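Local coordinates for MutT/nudix family protein (Enterococcus faecalis, PDB 2FML) that is of unknown function but joins a Nudix domain to an NrtR-type winged helix, and so probably acts as a ligand-responsive, DNA-binding transcriptional regulator, at residues L129-G133 against Q206-V210; E36-L40 against W122-V126; L169-A174 against S187-I191. All blocks are in the same frame, centred on the assembly; numbering follows the deposited sequence.

Contact 1 (L129-G133 against Q206-V210); sequences LAFIG and QVLQV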
loop_
_atom_site.group_PDB
_atom_site.type_symbol
_atom_site.label_atom_id
_atom_site.label_comp_id
_atom_site.label_asym_id
_atom_site.label_seq_id
_atom_site.Cartn_x
_atom_site.Cartn_y
_atom_site.Cartn_z
ATOM N N LEU A 129 -0.030 -8.000 -6.176
ATOM C CA LEU A 129 -0.536 -8.111 -7.546
ATOM C C LEU A 129 0.664 -8.443 -8.459
ATOM O O LEU A 129 1.746 -7.888 -8.308
ATOM C CB LEU A 129 -1.126 -6.764 -7.968
ATOM C CG LEU A 129 -1.599 -6.500 -9.396
ATOM C CD1 LEU A 129 -2.533 -7.665 -9.897
ATOM C CD2 LEU A 129 -2.368 -5.170 -9.402
ATOM N N ALA A 130 0.494 -9.393 -9.376
ATOM C CA ALA A 130 1.509 -9.604 -10.415
ATOM C C ALA A 130 0.836 -10.026 -11.684
ATOM O O ALA A 130 -0.251 -10.676 -11.643
ATOM C CB ALA A 130 2.533 -10.664 -9.982
ATOM N N PHE A 131 1.485 -9.644 -12.784
ATOM C CA PHE A 131 1.081 -9.951 -14.163
ATOM C C PHE A 131 2.091 -10.913 -14.708
ATOM O O PHE A 131 3.276 -10.581 -14.705
ATOM C CB PHE A 131 1.165 -8.698 -15.014
ATOM C CG PHE A 131 0.497 -7.522 -14.418
ATOM C CD1 PHE A 131 -0.887 -7.503 -14.239
ATOM C CD2 PHE A 131 1.243 -6.418 -14.038
ATOM C CE1 PHE A 131 -1.510 -6.411 -13.685
ATOM C CE2 PHE A 131 0.625 -5.303 -13.506
ATOM C CZ PHE A 131 -0.756 -5.305 -13.325
ATOM N N ILE A 132 1.646 -12.074 -15.181
ATOM C CA ILE A 132 2.530 -13.176 -15.523
ATOM C C ILE A 132 1.968 -13.956 -16.727
ATOM O O ILE A 132 0.913 -13.607 -17.255
ATOM C CB ILE A 132 2.796 -14.115 -14.278
ATOM C CG1 ILE A 132 1.510 -14.819 -13.776
ATOM C CG2 ILE A 132 3.414 -13.297 -13.111
ATOM C CD1 ILE A 132 1.743 -16.264 -13.265
ATOM N N GLY A 133 2.700 -14.967 -17.197
ATOM C CA GLY A 133 2.163 -15.892 -18.181
ATOM C C GLY A 133 1.219 -16.873 -17.515
ATOM O O GLY A 133 1.205 -17.000 -16.283
ATOM N N GLN A 206 1.976 -1.072 -16.698
ATOM C CA GLN A 206 2.651 -2.304 -16.286
ATOM C C GLN A 206 1.853 -3.540 -16.704
ATOM O O GLN A 206 2.433 -4.537 -17.120
ATOM C CB GLN A 206 2.913 -2.343 -14.782
ATOM C CG GLN A 206 4.344 -2.024 -14.275
ATOM C CD GLN A 206 4.483 -2.376 -12.734
ATOM O OE1 GLN A 206 5.460 -1.999 -12.047
ATOM N NE2 GLN A 206 3.494 -3.096 -12.219
ATOM N N VAL A 207 0.530 -3.456 -16.613
ATOM C CA VAL A 207 -0.369 -4.585 -16.961
ATOM C C VAL A 207 -0.090 -5.263 -18.311
ATOM O O VAL A 207 -0.319 -6.480 -18.455
ATOM C CB VAL A 207 -1.882 -4.209 -16.884
ATOM C CG1 VAL A 207 -2.275 -3.243 -18.048
ATOM C CG2 VAL A 207 -2.767 -5.496 -16.883
ATOM N N LEU A 208 0.434 -4.491 -19.276
ATOM C CA LEU A 208 0.837 -5.041 -20.598
ATOM C C LEU A 208 1.942 -6.110 -20.488
ATOM O O LEU A 208 2.329 -6.701 -21.490
ATOM C CB LEU A 208 1.267 -3.913 -21.559
ATOM C CG LEU A 208 0.222 -2.831 -21.801
ATOM C CD1 LEU A 208 0.757 -1.826 -22.753
ATOM C CD2 LEU A 208 -1.071 -3.445 -22.348
ATOM N N GLN A 209 2.470 -6.321 -19.272
ATOM C CA GLN A 209 3.347 -7.462 -18.951
ATOM C C GLN A 209 2.690 -8.813 -19.257
ATOM O O GLN A 209 3.369 -9.725 -19.710
ATOM C CB GLN A 209 3.763 -7.441 -17.493
ATOM C CG GLN A 209 4.973 -6.611 -17.165
ATOM C CD GLN A 209 5.304 -6.671 -15.665
ATOM O OE1 GLN A 209 4.790 -7.512 -14.949
ATOM N NE2 GLN A 209 6.143 -5.775 -15.206
ATOM N N VAL A 210 1.380 -8.934 -19.020
ATOM C CA VAL A 210 0.640 -10.168 -19.352
ATOM C C VAL A 210 0.755 -10.603 -20.852
ATOM O O VAL A 210 0.404 -11.741 -21.216
ATOM C CB VAL A 210 -0.888 -10.107 -18.974
ATOM C CG1 VAL A 210 -1.107 -9.724 -17.506
ATOM C CG2 VAL A 210 -1.611 -9.222 -19.874
HETATM O O HOH W 1 -0.109 -13.565 -19.493
#
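A single aromatic side chain can carry most of a contact between two elements, and Phe131 does so here. In its m rotamer (chi1 -50°) the ring leans against the 206-210 turn, where Val207 CA sits 3.6 Å from the ring centroid and 8° off its normal, a CH-pi contact over the face. Val207, in the p rotamer, also brings CG2 to 3.6 Å from Phe131 CE1, while Val210, an m rotamer, packs CG1 3.5 Å from Phe131 CB. The 206-210 segment is wound as a 3-10 turn, with Gln209 N bonded to Gln206 O (2.8 Å) and Val210 N to Val207 O (3.0 Å). The strand of the Nudix sheet thus meets the start of the region assigned to the winged-helix family, and helix 186-200 adds Val197 to the same apolar cluster. Two glutamines approach the CD2/CE2 side of the ring: Gln206 NE2 lies 3.8 Å from Phe131 CE2, and Gln209 extends with chi2 in t so that OE1 reaches the ring edge. That OE1 is 3.4 Å from Phe131 O, but both are acceptors and do not bond. Ile132 turns its CB away and packs on Val99 and Ile101, leaving its backbone to the contact: one water donates to Ile132 O (2.5 Å) and to Val210 O (2.6 Å).

Contact 2 (E36-L40 against W122-V126); sequences EKPSL and WVVTV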
loop_
_atom_site.group_PDB
_atom_site.type_symbol
_atom_site.label_atom_id
_atom_site.label_comp_id
_atom_site.label_asym_id
_atom_site.label_seq_id
_atom_site.Cartn_x
_atom_site.Cartn_y
_atom_site.Cartn_z
ATOM N N GLU A 36 -1.427 -7.844 22.910
ATOM C CA GLU A 36 -1.949 -8.527 21.722
ATOM C C GLU A 36 -1.354 -8.070 20.434
ATOM O O GLU A 36 -1.096 -6.890 20.239
ATOM C CB GLU A 36 -3.432 -8.278 21.572
ATOM C CG GLU A 36 -4.282 -9.196 22.390
ATOM C CD GLU A 36 -5.667 -9.204 21.836
ATOM O OE1 GLU A 36 -5.945 -10.134 21.027
ATOM O OE2 GLU A 36 -6.425 -8.232 22.142
ATOM N N LYS A 37 -1.162 -9.032 19.552
ATOM C CA LYS A 37 -0.554 -8.830 18.243
ATOM C C LYS A 37 -1.404 -9.596 17.186
ATOM O O LYS A 37 -2.094 -10.639 17.526
ATOM C CB LYS A 37 0.885 -9.339 18.298
ATOM C CG LYS A 37 1.851 -8.544 19.217
ATOM C CD LYS A 37 3.257 -9.271 19.451
ATOM C CE LYS A 37 4.271 -8.427 20.356
ATOM N NZ LYS A 37 5.713 -8.899 20.610
ATOM N N PRO A 38 -1.426 -9.093 15.922
ATOM C CA PRO A 38 -2.119 -9.908 14.918
ATOM C C PRO A 38 -1.230 -11.006 14.329
ATOM O O PRO A 38 0.022 -10.928 14.440
ATOM C CB PRO A 38 -2.474 -8.887 13.841
ATOM C CG PRO A 38 -1.318 -7.860 13.907
ATOM C CD PRO A 38 -0.877 -7.834 15.341
ATOM N N SER A 39 -1.861 -12.028 13.712
ATOM C CA SER A 39 -1.177 -12.847 12.711
ATOM C C SER A 39 -1.073 -12.031 11.450
ATOM O O SER A 39 -1.960 -11.202 11.097
ATOM C CB SER A 39 -1.870 -14.187 12.464
ATOM O OG SER A 39 -1.959 -14.893 13.693
ATOM N N LEU A 40 0.049 -12.207 10.777
ATOM C CA LEU A 40 0.353 -11.487 9.554
ATOM C C LEU A 40 0.350 -12.457 8.377
ATOM O O LEU A 40 1.074 -13.448 8.361
ATOM C CB LEU A 40 1.743 -10.809 9.632
ATOM C CG LEU A 40 2.075 -9.856 8.402
ATOM C CD1 LEU A 40 1.129 -8.680 8.538
ATOM C CD2 LEU A 40 3.511 -9.388 8.481
ATOM N N TRP A 122 -7.515 -11.873 15.203
ATOM C CA TRP A 122 -6.801 -10.771 14.578
ATOM C C TRP A 122 -5.732 -11.192 13.547
ATOM O O TRP A 122 -4.622 -11.638 13.886
ATOM C CB TRP A 122 -6.181 -9.941 15.679
ATOM C CG TRP A 122 -5.805 -8.461 15.260
ATOM C CD1 TRP A 122 -6.144 -7.781 14.134
ATOM C CD2 TRP A 122 -4.998 -7.589 16.053
ATOM N NE1 TRP A 122 -5.596 -6.504 14.183
ATOM C CE2 TRP A 122 -4.914 -6.362 15.366
ATOM C CE3 TRP A 122 -4.334 -7.749 17.328
ATOM C CZ2 TRP A 122 -4.183 -5.279 15.860
ATOM C CZ3 TRP A 122 -3.652 -6.636 17.848
ATOM C CH2 TRP A 122 -3.571 -5.431 17.099
ATOM N N VAL A 123 -6.105 -11.044 12.287
ATOM C CA VAL A 123 -5.259 -11.453 11.150
ATOM C C VAL A 123 -5.232 -10.329 10.135
ATOM O O VAL A 123 -6.280 -9.846 9.683
ATOM C CB VAL A 123 -5.690 -12.802 10.481
ATOM C CG1 VAL A 123 -4.669 -13.242 9.394
ATOM C CG2 VAL A 123 -5.858 -13.931 11.537
ATOM N N VAL A 124 -4.010 -9.877 9.804
ATOM C CA VAL A 124 -3.838 -8.763 8.840
ATOM C C VAL A 124 -3.083 -9.313 7.621
ATOM O O VAL A 124 -2.115 -10.050 7.739
ATOM C CB VAL A 124 -3.087 -7.522 9.498
ATOM C CG1 VAL A 124 -2.815 -6.306 8.466
ATOM C CG2 VAL A 124 -3.911 -7.017 10.657
ATOM N N THR A 125 -3.549 -8.923 6.442
ATOM C CA THR A 125 -2.954 -9.392 5.250
ATOM C C THR A 125 -2.347 -8.258 4.381
ATOM O O THR A 125 -2.883 -7.201 4.266
ATOM C CB THR A 125 -3.949 -10.301 4.532
ATOM O OG1 THR A 125 -3.238 -11.237 3.723
ATOM C CG2 THR A 125 -4.948 -9.501 3.629
ATOM N N VAL A 126 -1.188 -8.494 3.810
ATOM C CA VAL A 126 -0.630 -7.601 2.873
ATOM C C VAL A 126 -0.847 -8.307 1.539
ATOM O O VAL A 126 -0.339 -9.381 1.291
ATOM C CB VAL A 126 0.836 -7.327 3.149
ATOM C CG1 VAL A 126 1.397 -6.410 2.131
ATOM C CG2 VAL A 126 1.007 -6.791 4.513
#
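Residues 36-40 lead into the sheet, passing first over an indole and then into strand pairing. Glu36 comes first: its carbonyl O lies at the edge of the Trp122 indole, 3.5 Å from CZ3, and its CB points toward the ring, 4.1 Å from the same atom. Lys37 points its CB away, but its carbonyl C is 3.5 Å from Trp122 CE3. Pro38 then covers the ring face: its CB is 3.6 Å from the centroid of the five-membered ring and 10° off the normal, a CH-pi contact, and the same CB is 4.0 Å from Val124 CG2. Pairing starts at Ser39, which uses both of its polar backbone atoms: Ser39 N donates to Trp122 O and Ser39 O accepts from Val124 N, each at 2.8 Å. The two bonds straddle Val123, as a parallel bridge requires, and Val123 CA adds a CA-H...O contact to Ser39 O at 3.3 Å. Leu40 pairs with Val124, the two side chains on the face opposite that of Ser39 and Val123, and Leu40 CD1 reaches to 4.4 Å from Val126 CG2. Around this entry point lies the dimer interface, with Arg81 of the second subunit packing on Glu36 and Trp122. Parallel pairing of strands 39-50 and 123-131, with Leu40 and Val126 touching Thr85 of helix 85-97, which by its sequence holds the REXXEE part of the Nudix box, is typical of the mixed sheet of the Nudix fold.

Contact 3 (L169-A174 against S187-I191); sequences LDLKTA and SEIII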
loop_
_atom_site.group_PDB
_atom_site.type_symbol
_atom_site.label_atom_id
_atom_site.label_comp_id
_atom_site.label_asym_id
_atom_site.label_seq_id
_atom_site.Cartn_x
_atom_site.Cartn_y
_atom_site.Cartn_z
ATOM N N LEU A 169 -18.650 -10.300 -8.789
ATOM C CA LEU A 169 -18.335 -9.237 -7.859
ATOM C C LEU A 169 -18.693 -7.873 -8.426
ATOM O O LEU A 169 -18.382 -7.558 -9.579
ATOM C CB LEU A 169 -16.819 -9.226 -7.539
ATOM C CG LEU A 169 -16.175 -10.533 -7.057
ATOM C CD1 LEU A 169 -14.630 -10.433 -6.925
ATOM C CD2 LEU A 169 -16.947 -11.076 -5.808
ATOM N N ASP A 170 -19.242 -7.042 -7.548
ATOM C CA ASP A 170 -19.544 -5.642 -7.823
ATOM C C ASP A 170 -18.280 -4.794 -7.660
ATOM O O ASP A 170 -17.724 -4.749 -6.563
ATOM C CB ASP A 170 -20.626 -5.114 -6.860
ATOM C CG ASP A 170 -21.119 -3.713 -7.256
ATOM O OD1 ASP A 170 -20.343 -2.727 -7.273
ATOM O OD2 ASP A 170 -22.308 -3.602 -7.582
ATOM N N LEU A 171 -17.835 -4.160 -8.744
ATOM C CA LEU A 171 -16.651 -3.315 -8.735
ATOM C C LEU A 171 -16.685 -2.113 -7.813
ATOM O O LEU A 171 -15.612 -1.608 -7.468
ATOM C CB LEU A 171 -16.228 -2.853 -10.134
ATOM C CG LEU A 171 -15.575 -3.929 -11.013
ATOM C CD1 LEU A 171 -15.456 -3.441 -12.460
ATOM C CD2 LEU A 171 -14.219 -4.484 -10.414
ATOM N N LYS A 172 -17.867 -1.662 -7.402
ATOM C CA LYS A 172 -17.950 -0.488 -6.511
ATOM C C LYS A 172 -18.144 -0.854 -5.031
ATOM O O LYS A 172 -17.680 -0.119 -4.166
ATOM C CB LYS A 172 -19.004 0.554 -6.970
ATOM C CG LYS A 172 -18.980 0.934 -8.471
ATOM C CD LYS A 172 -17.624 1.622 -8.861
ATOM C CE LYS A 172 -16.928 1.007 -10.138
ATOM N NZ LYS A 172 -15.425 1.235 -10.059
ATOM N N THR A 173 -18.773 -1.984 -4.717
ATOM C CA THR A 173 -19.047 -2.343 -3.297
ATOM C C THR A 173 -18.436 -3.647 -2.844
ATOM O O THR A 173 -18.566 -4.004 -1.650
ATOM C CB THR A 173 -20.522 -2.546 -3.062
ATOM O OG1 THR A 173 -20.914 -3.660 -3.862
ATOM C CG2 THR A 173 -21.365 -1.288 -3.466
ATOM N N ALA A 174 -17.807 -4.379 -3.790
ATOM C CA ALA A 174 -17.278 -5.737 -3.559
ATOM C C ALA A 174 -18.354 -6.732 -3.178
ATOM O O ALA A 174 -18.022 -7.847 -2.822
ATOM C CB ALA A 174 -16.135 -5.738 -2.494
ATOM N N SER A 187 -12.929 -11.293 -2.038
ATOM C CA SER A 187 -13.677 -10.538 -3.054
ATOM C C SER A 187 -13.273 -9.045 -3.071
ATOM O O SER A 187 -13.117 -8.434 -4.170
ATOM C CB SER A 187 -15.180 -10.662 -2.755
ATOM O OG SER A 187 -15.408 -9.648 -1.837
ATOM N N GLU A 188 -13.064 -8.471 -1.869
ATOM C CA GLU A 188 -12.554 -7.107 -1.765
ATOM C C GLU A 188 -11.166 -6.931 -2.305
ATOM O O GLU A 188 -10.817 -5.865 -2.722
ATOM C CB GLU A 188 -12.514 -6.571 -0.308
ATOM C CG GLU A 188 -13.845 -6.250 0.300
ATOM C CD GLU A 188 -13.713 -6.206 1.793
ATOM O OE1 GLU A 188 -12.862 -5.405 2.223
ATOM O OE2 GLU A 188 -14.400 -6.999 2.522
ATOM N N ILE A 189 -10.338 -7.932 -2.087
ATOM C CA ILE A 189 -8.995 -7.929 -2.574
ATOM C C ILE A 189 -8.946 -8.046 -4.133
ATOM O O ILE A 189 -8.162 -7.349 -4.774
ATOM C CB ILE A 189 -8.120 -9.059 -1.921
ATOM C CG1 ILE A 189 -8.269 -9.177 -0.366
ATOM C CG2 ILE A 189 -6.697 -8.934 -2.437
ATOM C CD1 ILE A 189 -7.214 -10.160 0.280
ATOM N N ILE A 190 -9.760 -8.902 -4.731
ATOM C CA ILE A 190 -9.781 -8.999 -6.196
ATOM C C ILE A 190 -10.284 -7.720 -6.889
ATOM O O ILE A 190 -9.696 -7.222 -7.881
ATOM C CB ILE A 190 -10.539 -10.257 -6.657
ATOM C CG1 ILE A 190 -9.655 -11.436 -6.301
ATOM C CG2 ILE A 190 -10.801 -10.239 -8.257
ATOM C CD1 ILE A 190 -10.259 -12.767 -6.352
ATOM N N ILE A 191 -11.358 -7.167 -6.347
ATOM C CA ILE A 191 -11.880 -5.868 -6.777
ATOM C C ILE A 191 -10.813 -4.772 -6.616
ATOM O O ILE A 191 -10.606 -3.958 -7.522
ATOM C CB ILE A 191 -13.179 -5.551 -5.976
ATOM C CG1 ILE A 191 -14.276 -6.550 -6.355
ATOM C CG2 ILE A 191 -13.635 -4.106 -6.079
ATOM C CD1 ILE A 191 -14.758 -6.446 -7.695
#
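Strand 165-170 ends in a tight turn closed by its backbone and by the Asp170 side chain: Ala174 N donates to Asp170 O (2.8 Å), and Asp170 OD1 accepts from Lys172 N (2.7 Å) and Thr173 N (3.1 Å), an Asx turn extended to an Asx motif. Ala174 ends the turn in a left-handed conformation, and its CA comes within 5.2 Å of Glu188 CA, while Leu171 CA lies 5.8 Å from Ile191 CA, one helical turn further on. That turn is regular, with Ile191 N bonded to Ser187 O at 3.1 Å. The general principle is a helix laid against a beta hairpin: in this Nudix fold helix 186-200 covers strands 157-162 and 165-170, and Ile190 and Ile191 both also touch Ile158. Ile191 has the largest share of the contact on the helix side. Its CD1 sits 3.5 Å from Leu169 CB, 3.4 Å from Leu171 CD2 and 3.6 Å from Asp170 O. Leu169 spreads along the helix, with CD2 3.6 Å from Ser187 CB and CD1 4.1 Å from Ile190 CG2. At the outer side Ala174 CB rests 3.6 Å from Glu188 CG, and Ser187 OG lies 3.3 Å from Ala174 O, at best a weak hydrogen bond.

All three contacts reach one mixed sheet: contact 2 pairs two of its strands, whereas contacts 1 and 3 join strands to the 206-210 segment and to helix 186-200. Along the chain contact 2 closes first; contact 1 opens further down the same strand, and contact 3 is nested inside the loop that contact 1 closes. The centres lie about 28 Å (1 and 2), 20 Å (1 and 3) and 22 Å (2 and 3) apart. Contacts 2 and 3 touch, Thr125 CG2 packing 4.1 Å from Ile189 CD1. Strand 123-131 runs from the subunit interface to the winged-helix region, and helix 186-200 packs on the sheet and leads toward 206-210, consistent with a Nudix core tied to a DNA-binding module.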